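Local coordinates for protein alpha,alpha-trehalose-phosphate synthase (UDP-forming) (Burkholderia multivorans, PDB 5UOF) that belongs to glycosyltransferase family 20 and has the GT-B architecture of two Rossmann-like domains, at residues A[36-41]-A[452-457]; A[177-182]-A[204-209]; A[282-287]-A[343-348]. All blocks are in the same frame, centred on the assembly; numbering follows the deposited sequence.

Interaction 1 (A[36-41]-A[452-457]); sequences VMDALQ and VWRDTF. With EDO (1,2-ethanediol), chain Q.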
# COMPACT_ATOMS: atom_id res chain seq x y z
N VAL A 36 1.84 15.57 -27.69
CA VAL A 36 0.86 15.12 -28.67
C VAL A 36 0.73 16.01 -29.89
O VAL A 36 0.03 15.63 -30.84
CB VAL A 36 -0.54 14.94 -28.04
CG1 VAL A 36 -0.48 13.94 -26.88
CG2 VAL A 36 -1.09 16.29 -27.60
N MET A 37 1.34 17.20 -29.91
CA MET A 37 0.97 18.15 -30.96
C MET A 37 1.41 17.66 -32.33
O MET A 37 0.67 17.81 -33.32
CB MET A 37 1.55 19.53 -30.66
CG MET A 37 1.04 20.62 -31.60
SD MET A 37 -0.77 20.74 -31.65
CE MET A 37 -1.15 21.23 -29.97
N ASP A 38 2.61 17.05 -32.42
CA ASP A 38 3.08 16.55 -33.71
C ASP A 38 2.11 15.54 -34.31
O ASP A 38 1.89 15.51 -35.52
CB ASP A 38 4.46 15.92 -33.57
CG ASP A 38 5.58 16.95 -33.61
OD1 ASP A 38 5.28 18.16 -33.72
OD2 ASP A 38 6.76 16.55 -33.55
N ALA A 39 1.51 14.68 -33.46
CA ALA A 39 0.55 13.70 -33.94
C ALA A 39 -0.77 14.36 -34.33
O ALA A 39 -1.40 13.98 -35.32
CB ALA A 39 0.32 12.62 -32.88
N LEU A 40 -1.22 15.35 -33.55
CA LEU A 40 -2.43 16.07 -33.94
C LEU A 40 -2.23 16.81 -35.25
O LEU A 40 -3.11 16.78 -36.13
CB LEU A 40 -2.86 17.04 -32.84
CG LEU A 40 -3.40 16.41 -31.55
CD1 LEU A 40 -3.51 17.46 -30.46
CD2 LEU A 40 -4.75 15.74 -31.80
N GLN A 41 -1.08 17.48 -35.41
CA GLN A 41 -0.81 18.21 -36.64
C GLN A 41 -0.73 17.27 -37.83
O GLN A 41 -1.26 17.57 -38.91
CB GLN A 41 0.49 19.01 -36.51
CG GLN A 41 0.43 20.22 -35.61
CD GLN A 41 1.81 20.80 -35.34
OE1 GLN A 41 1.95 21.91 -34.82
NE2 GLN A 41 2.85 20.05 -35.71
N VAL A 452 9.20 8.73 -28.65
CA VAL A 452 8.96 7.30 -28.54
C VAL A 452 7.59 7.03 -27.93
O VAL A 452 6.82 6.21 -28.43
CB VAL A 452 10.10 6.62 -27.75
CG1 VAL A 452 9.83 5.12 -27.60
CG2 VAL A 452 11.44 6.87 -28.46
N TRP A 453 7.26 7.74 -26.84
CA TRP A 453 5.93 7.63 -26.25
C TRP A 453 4.85 7.91 -27.28
O TRP A 453 3.93 7.10 -27.48
CB TRP A 453 5.82 8.61 -25.08
CG TRP A 453 4.49 8.73 -24.40
CD1 TRP A 453 3.93 7.85 -23.52
CD2 TRP A 453 3.58 9.83 -24.49
NE1 TRP A 453 2.72 8.32 -23.08
CE2 TRP A 453 2.49 9.55 -23.64
CE3 TRP A 453 3.58 11.04 -25.20
CZ2 TRP A 453 1.41 10.41 -23.49
CZ3 TRP A 453 2.51 11.90 -25.05
CH2 TRP A 453 1.44 11.58 -24.21
N ARG A 454 4.95 9.05 -27.94
CA ARG A 454 3.94 9.45 -28.91
C ARG A 454 3.84 8.44 -30.05
O ARG A 454 2.75 7.95 -30.38
CB ARG A 454 4.28 10.84 -29.44
CG ARG A 454 3.52 11.19 -30.69
CD ARG A 454 3.79 12.64 -31.09
NE ARG A 454 5.13 12.85 -31.61
CZ ARG A 454 6.08 13.52 -30.98
NH1 ARG A 454 5.85 14.06 -29.78
NH2 ARG A 454 7.27 13.66 -31.54
N ASP A 455 4.98 8.11 -30.66
CA ASP A 455 4.97 7.30 -31.88
C ASP A 455 4.54 5.87 -31.61
O ASP A 455 3.79 5.29 -32.41
CB ASP A 455 6.35 7.32 -32.53
CG ASP A 455 6.67 8.65 -33.18
OD1 ASP A 455 5.74 9.42 -33.48
OD2 ASP A 455 7.87 8.92 -33.38
N THR A 456 5.00 5.27 -30.51
CA THR A 456 4.66 3.87 -30.25
C THR A 456 3.20 3.74 -29.82
O THR A 456 2.52 2.77 -30.20
CB THR A 456 5.59 3.28 -29.19
OG1 THR A 456 5.51 4.05 -27.99
CG2 THR A 456 7.03 3.31 -29.69
N PHE A 457 2.69 4.70 -29.04
CA PHE A 457 1.29 4.60 -28.65
C PHE A 457 0.37 4.78 -29.85
O PHE A 457 -0.55 3.99 -30.07
CB PHE A 457 0.94 5.61 -27.55
CG PHE A 457 -0.34 5.29 -26.83
CD1 PHE A 457 -1.57 5.58 -27.40
CD2 PHE A 457 -0.32 4.67 -25.59
CE1 PHE A 457 -2.76 5.27 -26.75
CE2 PHE A 457 -1.49 4.36 -24.93
CZ PHE A 457 -2.72 4.66 -25.51
C1 EDO Q . 2.76 9.59 -35.59
O1 EDO Q . 3.72 8.63 -35.13
C2 EDO Q . 2.69 10.76 -34.63
O2 EDO Q . 3.65 11.77 -34.97
O HOH W 1 8.84 14.15 -33.96
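The side chain of Arg454 reaches from helix 450-472 to helix 32-43, with CG and CD against Ala39 and one guanidinium face against Asp38 CB. Arg454 CD is 3.9 Å from Ala39 CB; the bend at chi3 (71°) then turns the charged end toward Asp38. Asp38 OD2 stands 3.6 Å from Arg454 NH2 but well out of the guanidinium plane, with the carboxylate turned 69° against it, so this salt bridge is one of charge alone. A water spans the same two groups, donating to Asp38 OD2 at 3.2 Å and held only weakly by Arg454 NH2. Deeper in, Val36 CG1 meets Trp453 CH2 at 4.0 Å.

Further partners hold the arginine: Arg454 NH2 bonds to Tyr238 OH and Arg454 NH1 to the carbonyl of Gly35, while Asp455 adds a long salt bridge at Arg454 NE. An ethanediol, probably from the crystallisation liquor, bonds to Asp455 OD1 through its O1 (2.7 Å) and also to Glu42. The axes of 36-41 and 452-457 approach to 9.7 Å at 41°, joining helix 32-43 to the C-terminal helix 450-472, which in GT-B proteins characteristically returns to pack on the N-terminal domain.

Interaction 2 (A[177-182]-A[204-209]); sequences PPHDEL and TDYIER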
# COMPACT_ATOMS: atom_id res chain seq x y z
N PRO A 177 -13.04 1.18 -3.16
CA PRO A 177 -14.15 0.21 -3.08
C PRO A 177 -14.67 -0.22 -4.45
O PRO A 177 -14.93 -1.41 -4.65
CB PRO A 177 -15.21 0.95 -2.25
CG PRO A 177 -14.36 1.81 -1.31
CD PRO A 177 -13.20 2.29 -2.20
N PRO A 178 -14.80 0.70 -5.46
CA PRO A 178 -15.26 0.22 -6.78
C PRO A 178 -14.15 -0.28 -7.71
O PRO A 178 -14.25 -0.15 -8.94
CB PRO A 178 -15.96 1.45 -7.36
CG PRO A 178 -15.18 2.60 -6.80
CD PRO A 178 -14.84 2.17 -5.38
N HIS A 179 -13.12 -0.92 -7.15
CA HIS A 179 -11.96 -1.34 -7.95
C HIS A 179 -12.37 -2.27 -9.09
O HIS A 179 -11.84 -2.15 -10.20
CB HIS A 179 -10.93 -2.04 -7.05
CG HIS A 179 -11.49 -3.17 -6.24
ND1 HIS A 179 -11.52 -4.47 -6.70
CD2 HIS A 179 -12.01 -3.19 -4.99
CE1 HIS A 179 -12.05 -5.24 -5.77
NE2 HIS A 179 -12.35 -4.50 -4.72
N ASP A 180 -13.29 -3.20 -8.84
CA ASP A 180 -13.71 -4.11 -9.91
C ASP A 180 -14.32 -3.35 -11.08
O ASP A 180 -14.03 -3.65 -12.25
CB ASP A 180 -14.69 -5.16 -9.39
CG ASP A 180 -15.20 -6.07 -10.50
OD1 ASP A 180 -14.45 -6.98 -10.92
OD2 ASP A 180 -16.35 -5.88 -10.97
N GLU A 181 -15.16 -2.36 -10.79
CA GLU A 181 -15.78 -1.59 -11.87
C GLU A 181 -14.76 -0.72 -12.60
O GLU A 181 -14.85 -0.54 -13.82
CB GLU A 181 -16.91 -0.73 -11.30
CG GLU A 181 -17.75 -0.03 -12.36
CD GLU A 181 -19.02 0.57 -11.80
OE1 GLU A 181 -20.09 0.38 -12.42
OE2 GLU A 181 -18.95 1.23 -10.75
N LEU A 182 -13.79 -0.17 -11.86
CA LEU A 182 -12.74 0.61 -12.52
C LEU A 182 -11.96 -0.24 -13.50
O LEU A 182 -11.63 0.21 -14.61
CB LEU A 182 -11.80 1.22 -11.49
CG LEU A 182 -12.43 2.28 -10.58
CD1 LEU A 182 -11.42 2.75 -9.58
CD2 LEU A 182 -12.96 3.45 -11.38
N THR A 204 -2.16 -6.42 -14.94
CA THR A 204 -2.25 -7.80 -15.40
C THR A 204 -2.49 -8.75 -14.23
O THR A 204 -3.30 -9.68 -14.33
CB THR A 204 -0.97 -8.17 -16.15
OG1 THR A 204 -0.82 -7.30 -17.28
CG2 THR A 204 -1.04 -9.60 -16.65
N ASP A 205 -1.79 -8.52 -13.11
CA ASP A 205 -2.00 -9.33 -11.92
C ASP A 205 -3.45 -9.30 -11.46
O ASP A 205 -4.02 -10.33 -11.10
CB ASP A 205 -1.10 -8.85 -10.78
CG ASP A 205 0.34 -9.33 -10.91
OD1 ASP A 205 0.62 -10.18 -11.78
OD2 ASP A 205 1.19 -8.84 -10.13
N TYR A 206 -4.06 -8.11 -11.45
CA TYR A 206 -5.46 -8.01 -11.06
C TYR A 206 -6.33 -8.88 -11.95
O TYR A 206 -7.15 -9.67 -11.46
CB TYR A 206 -5.93 -6.55 -11.10
CG TYR A 206 -7.32 -6.34 -10.52
CD1 TYR A 206 -8.46 -6.59 -11.28
CD2 TYR A 206 -7.50 -5.86 -9.23
CE1 TYR A 206 -9.73 -6.39 -10.76
CE2 TYR A 206 -8.77 -5.67 -8.69
CZ TYR A 206 -9.88 -5.93 -9.47
OH TYR A 206 -11.14 -5.74 -8.95
N ILE A 207 -6.15 -8.76 -13.27
CA ILE A 207 -6.99 -9.48 -14.23
C ILE A 207 -6.80 -10.99 -14.07
O ILE A 207 -7.77 -11.75 -13.99
CB ILE A 207 -6.65 -9.03 -15.66
CG1 ILE A 207 -6.97 -7.55 -15.86
CG2 ILE A 207 -7.36 -9.92 -16.68
CD1 ILE A 207 -8.43 -7.26 -15.95
N GLU A 208 -5.54 -11.44 -14.03
CA GLU A 208 -5.27 -12.88 -14.05
C GLU A 208 -5.59 -13.53 -12.71
O GLU A 208 -6.31 -14.54 -12.65
CB GLU A 208 -3.80 -13.12 -14.41
CG GLU A 208 -3.50 -12.81 -15.86
CD GLU A 208 -2.03 -13.02 -16.21
OE1 GLU A 208 -1.17 -12.73 -15.36
OE2 GLU A 208 -1.76 -13.47 -17.33
N ARG A 209 -5.08 -12.96 -11.62
CA ARG A 209 -5.19 -13.64 -10.33
C ARG A 209 -6.59 -13.56 -9.75
O ARG A 209 -6.95 -14.39 -8.91
CB ARG A 209 -4.17 -13.05 -9.36
CG ARG A 209 -2.77 -13.33 -9.84
CD ARG A 209 -1.72 -12.70 -8.97
NE ARG A 209 -0.41 -13.25 -9.28
CZ ARG A 209 0.69 -12.94 -8.62
NH1 ARG A 209 0.62 -12.08 -7.61
NH2 ARG A 209 1.85 -13.50 -8.94
O HOH W 2 -12.86 -8.33 -9.07
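Tyr206 reaches from helix 197-209 to His179 and Asp180 in the first turn of helix 179-186, and its hydroxyl makes most of the contact. From Tyr206 CB the side chain sets out with CG anti to the backbone N (chi1 -172°), which carries the ring across to the other helix. Leu173 and Pro170 of helix 170-173 and Ile212 pack against this side chain. Farther along the ring, CE2 comes within 3.6 Å of His179 ND1, and CZ is at a similar range from the same nitrogen. That nitrogen sits at the edge of the phenol, near its plane.

At the tip, Tyr206 OH forms a fairly straight hydrogen bond of 2.6 Å with His179 ND1 (157° at the hydrogen). Either group could be the donor. The hydroxyl also lies near the plane of the imidazole, at its edge, so the bond is made rim to rim: the ring planes stand at 74° with centroids 5.8 Å apart, and neither ring covers the face of the other. His179 CG sits between the backbone N and the carbonyl carbon, which brings the imidazole toward helix 197-209, and the turn about chi2 presents ND1.

Both helices belong to the N-terminal Rossmann-like domain of this GT-B protein, with strand 191-194 of its large sheet between them in sequence. Helix 197-209 also faces the second subunit: Asp205 forms a salt bridge with Arg209 of that other chain, and Arg209 with its Asp205.

The hydroxyl has a further neighbour in Asp180, whose CA is 3.2 Å from Tyr206 OH. Asp180 N is close too, but its angle is too poor for a hydrogen bond. A water also sits at the tip, donating to Asp180 OD1 at 2.8 Å and lying 3.1 Å from Tyr206 OH in a hydrogen bond of undecided direction.

Interaction 3 (A[282-287]-A[343-348]); sequences ERFQAF and IQYLNR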
# COMPACT_ATOMS: atom_id res chain seq x y z
N GLU A 282 10.70 14.51 4.55
CA GLU A 282 11.84 13.60 4.49
C GLU A 282 12.98 14.22 3.69
O GLU A 282 14.15 14.09 4.06
CB GLU A 282 11.42 12.27 3.88
CG GLU A 282 10.49 11.43 4.75
CD GLU A 282 9.02 11.79 4.60
OE1 GLU A 282 8.18 11.05 5.14
OE2 GLU A 282 8.71 12.80 3.95
N ARG A 283 12.64 14.87 2.58
CA ARG A 283 13.64 15.54 1.76
C ARG A 283 14.48 16.51 2.59
O ARG A 283 15.72 16.47 2.58
CB ARG A 283 12.91 16.28 0.62
CG ARG A 283 13.76 16.68 -0.58
CD ARG A 283 13.84 15.56 -1.61
NE ARG A 283 12.51 15.12 -2.05
CZ ARG A 283 11.85 15.63 -3.08
NH1 ARG A 283 12.37 16.62 -3.80
NH2 ARG A 283 10.64 15.16 -3.39
N PHE A 284 13.81 17.39 3.34
CA PHE A 284 14.50 18.38 4.15
C PHE A 284 15.28 17.70 5.27
O PHE A 284 16.40 18.10 5.57
CB PHE A 284 13.52 19.38 4.75
CG PHE A 284 12.94 20.37 3.77
CD1 PHE A 284 13.11 20.23 2.41
CD2 PHE A 284 12.22 21.46 4.25
CE1 PHE A 284 12.56 21.16 1.52
CE2 PHE A 284 11.66 22.39 3.37
CZ PHE A 284 11.84 22.23 2.01
N GLN A 285 14.67 16.71 5.92
CA GLN A 285 15.30 16.13 7.10
C GLN A 285 16.55 15.35 6.73
O GLN A 285 17.49 15.26 7.54
CB GLN A 285 14.31 15.23 7.85
CG GLN A 285 13.20 16.02 8.53
CD GLN A 285 12.29 15.15 9.38
OE1 GLN A 285 12.39 13.92 9.35
NE2 GLN A 285 11.39 15.78 10.14
N ALA A 286 16.58 14.75 5.55
CA ALA A 286 17.80 14.05 5.14
C ALA A 286 18.92 15.04 4.85
O ALA A 286 20.09 14.73 5.11
CB ALA A 286 17.52 13.18 3.92
N PHE A 287 18.60 16.22 4.32
CA PHE A 287 19.62 17.25 4.14
C PHE A 287 20.14 17.71 5.50
O PHE A 287 21.35 17.90 5.68
CB PHE A 287 19.03 18.42 3.35
CG PHE A 287 20.03 19.50 3.02
CD1 PHE A 287 21.06 19.26 2.13
CD2 PHE A 287 19.91 20.76 3.59
CE1 PHE A 287 21.98 20.27 1.82
CE2 PHE A 287 20.82 21.77 3.28
CZ PHE A 287 21.85 21.52 2.41
N ILE A 343 18.59 26.08 3.77
CA ILE A 343 17.49 25.67 2.91
C ILE A 343 16.77 26.92 2.43
O ILE A 343 16.15 27.64 3.23
CB ILE A 343 16.50 24.72 3.61
CG1 ILE A 343 17.20 23.42 4.01
CG2 ILE A 343 15.33 24.40 2.66
CD1 ILE A 343 16.24 22.42 4.70
N GLN A 344 16.86 27.19 1.13
CA GLN A 344 16.03 28.21 0.50
C GLN A 344 14.77 27.53 -0.01
O GLN A 344 14.84 26.68 -0.90
CB GLN A 344 16.77 28.89 -0.65
CG GLN A 344 18.05 29.56 -0.21
CD GLN A 344 18.85 30.09 -1.38
OE1 GLN A 344 20.03 29.74 -1.54
NE2 GLN A 344 18.22 30.92 -2.20
N TYR A 345 13.63 27.89 0.56
CA TYR A 345 12.36 27.24 0.24
C TYR A 345 11.47 28.29 -0.41
O TYR A 345 11.04 29.25 0.24
CB TYR A 345 11.73 26.63 1.49
CG TYR A 345 10.33 26.15 1.30
CD1 TYR A 345 9.94 25.51 0.13
CD2 TYR A 345 9.37 26.35 2.29
CE1 TYR A 345 8.65 25.10 -0.06
CE2 TYR A 345 8.08 25.94 2.11
CZ TYR A 345 7.73 25.31 0.94
OH TYR A 345 6.43 24.91 0.77
N LEU A 346 11.21 28.10 -1.71
CA LEU A 346 10.64 29.13 -2.57
C LEU A 346 9.30 28.63 -3.10
O LEU A 346 9.27 27.72 -3.94
CB LEU A 346 11.59 29.46 -3.72
CG LEU A 346 12.89 30.10 -3.24
CD1 LEU A 346 13.98 30.03 -4.31
CD2 LEU A 346 12.61 31.55 -2.84
N ASN A 347 8.21 29.24 -2.63
CA ASN A 347 6.86 28.91 -3.07
C ASN A 347 6.52 29.79 -4.27
O ASN A 347 5.66 30.67 -4.22
CB ASN A 347 5.87 29.13 -1.93
CG ASN A 347 6.09 28.17 -0.78
OD1 ASN A 347 6.50 28.57 0.32
ND2 ASN A 347 5.83 26.90 -1.02
N ARG A 348 7.23 29.52 -5.37
CA ARG A 348 7.27 30.43 -6.51
C ARG A 348 7.29 29.64 -7.82
O ARG A 348 7.81 28.52 -7.89
CB ARG A 348 8.54 31.31 -6.50
CG ARG A 348 8.83 32.02 -5.20
CD ARG A 348 8.02 33.29 -5.06
NE ARG A 348 8.22 33.92 -3.76
CZ ARG A 348 7.32 33.90 -2.78
NH1 ARG A 348 6.16 33.29 -2.94
NH2 ARG A 348 7.60 34.48 -1.62
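Ile343 and Phe284 contribute the largest buried areas of this contact, 83 and 77 Å², and Phe287 follows with 33 Å². They join helix 280-293 to strand 343-346, an outermost strand of the six-stranded parallel sheet in the C-terminal Rossmann-like domain, the second half of the GT-B fold. The axes of the short helix and strand segments run nearly antiparallel, with a closest approach of 11.2 Å, a gap filled by side chains.

The branches of Ile343 divide the work. With CG1 anti to the carbonyl carbon (chi1 -63°) and CG2 anti to the backbone N, CD1 and CG2 both lie over one face of the Phe284 ring: CD1 sits 4.0 Å from Phe284 CG, at the root of the ring, while CG2 is 4.3 Å from the ring centroid and 15° off its normal, a CH-pi contact. CG1, which carries CD1, meets Phe287, approaching its CD2 to 3.8 Å as the two side chains run alongside in opposing senses.

Ile331 of helix 314-335 touches both Phe284 and Ile343, and Leu303 of the neighbouring strand 301-306 touches Phe287, extending this apolar layer.

Beyond Ile343, the far edge of Phe284 points at the face of Tyr345 in a T-shaped pair. The tyrosine is held at its other end by Asn347, whose ND2 donates to Tyr345 OH over 2.7 Å, with the hydroxyl in the amide plane and an N-H...O angle of 169°.

Interactions 1 and 2 lie in the N-terminal half of the GT-B fold, though interaction 1 borrows its second helix from the C-terminal end of the chain. Interaction 3 belongs to the other half. The three contacts do not touch one another: interaction 1 is about 29 Å from interaction 2 and about 36 Å from interaction 3, centre to centre, and interactions 2 and 3 are about 38 Å apart. The nearest atoms of interactions 1 and 2 still leave about 14 Å. Along the chain, the loop closed by 36-41 and 452-457 encloses the other two, which follow in series. That loop also contains the sodium site of Arg360, Ser362 and Gln385.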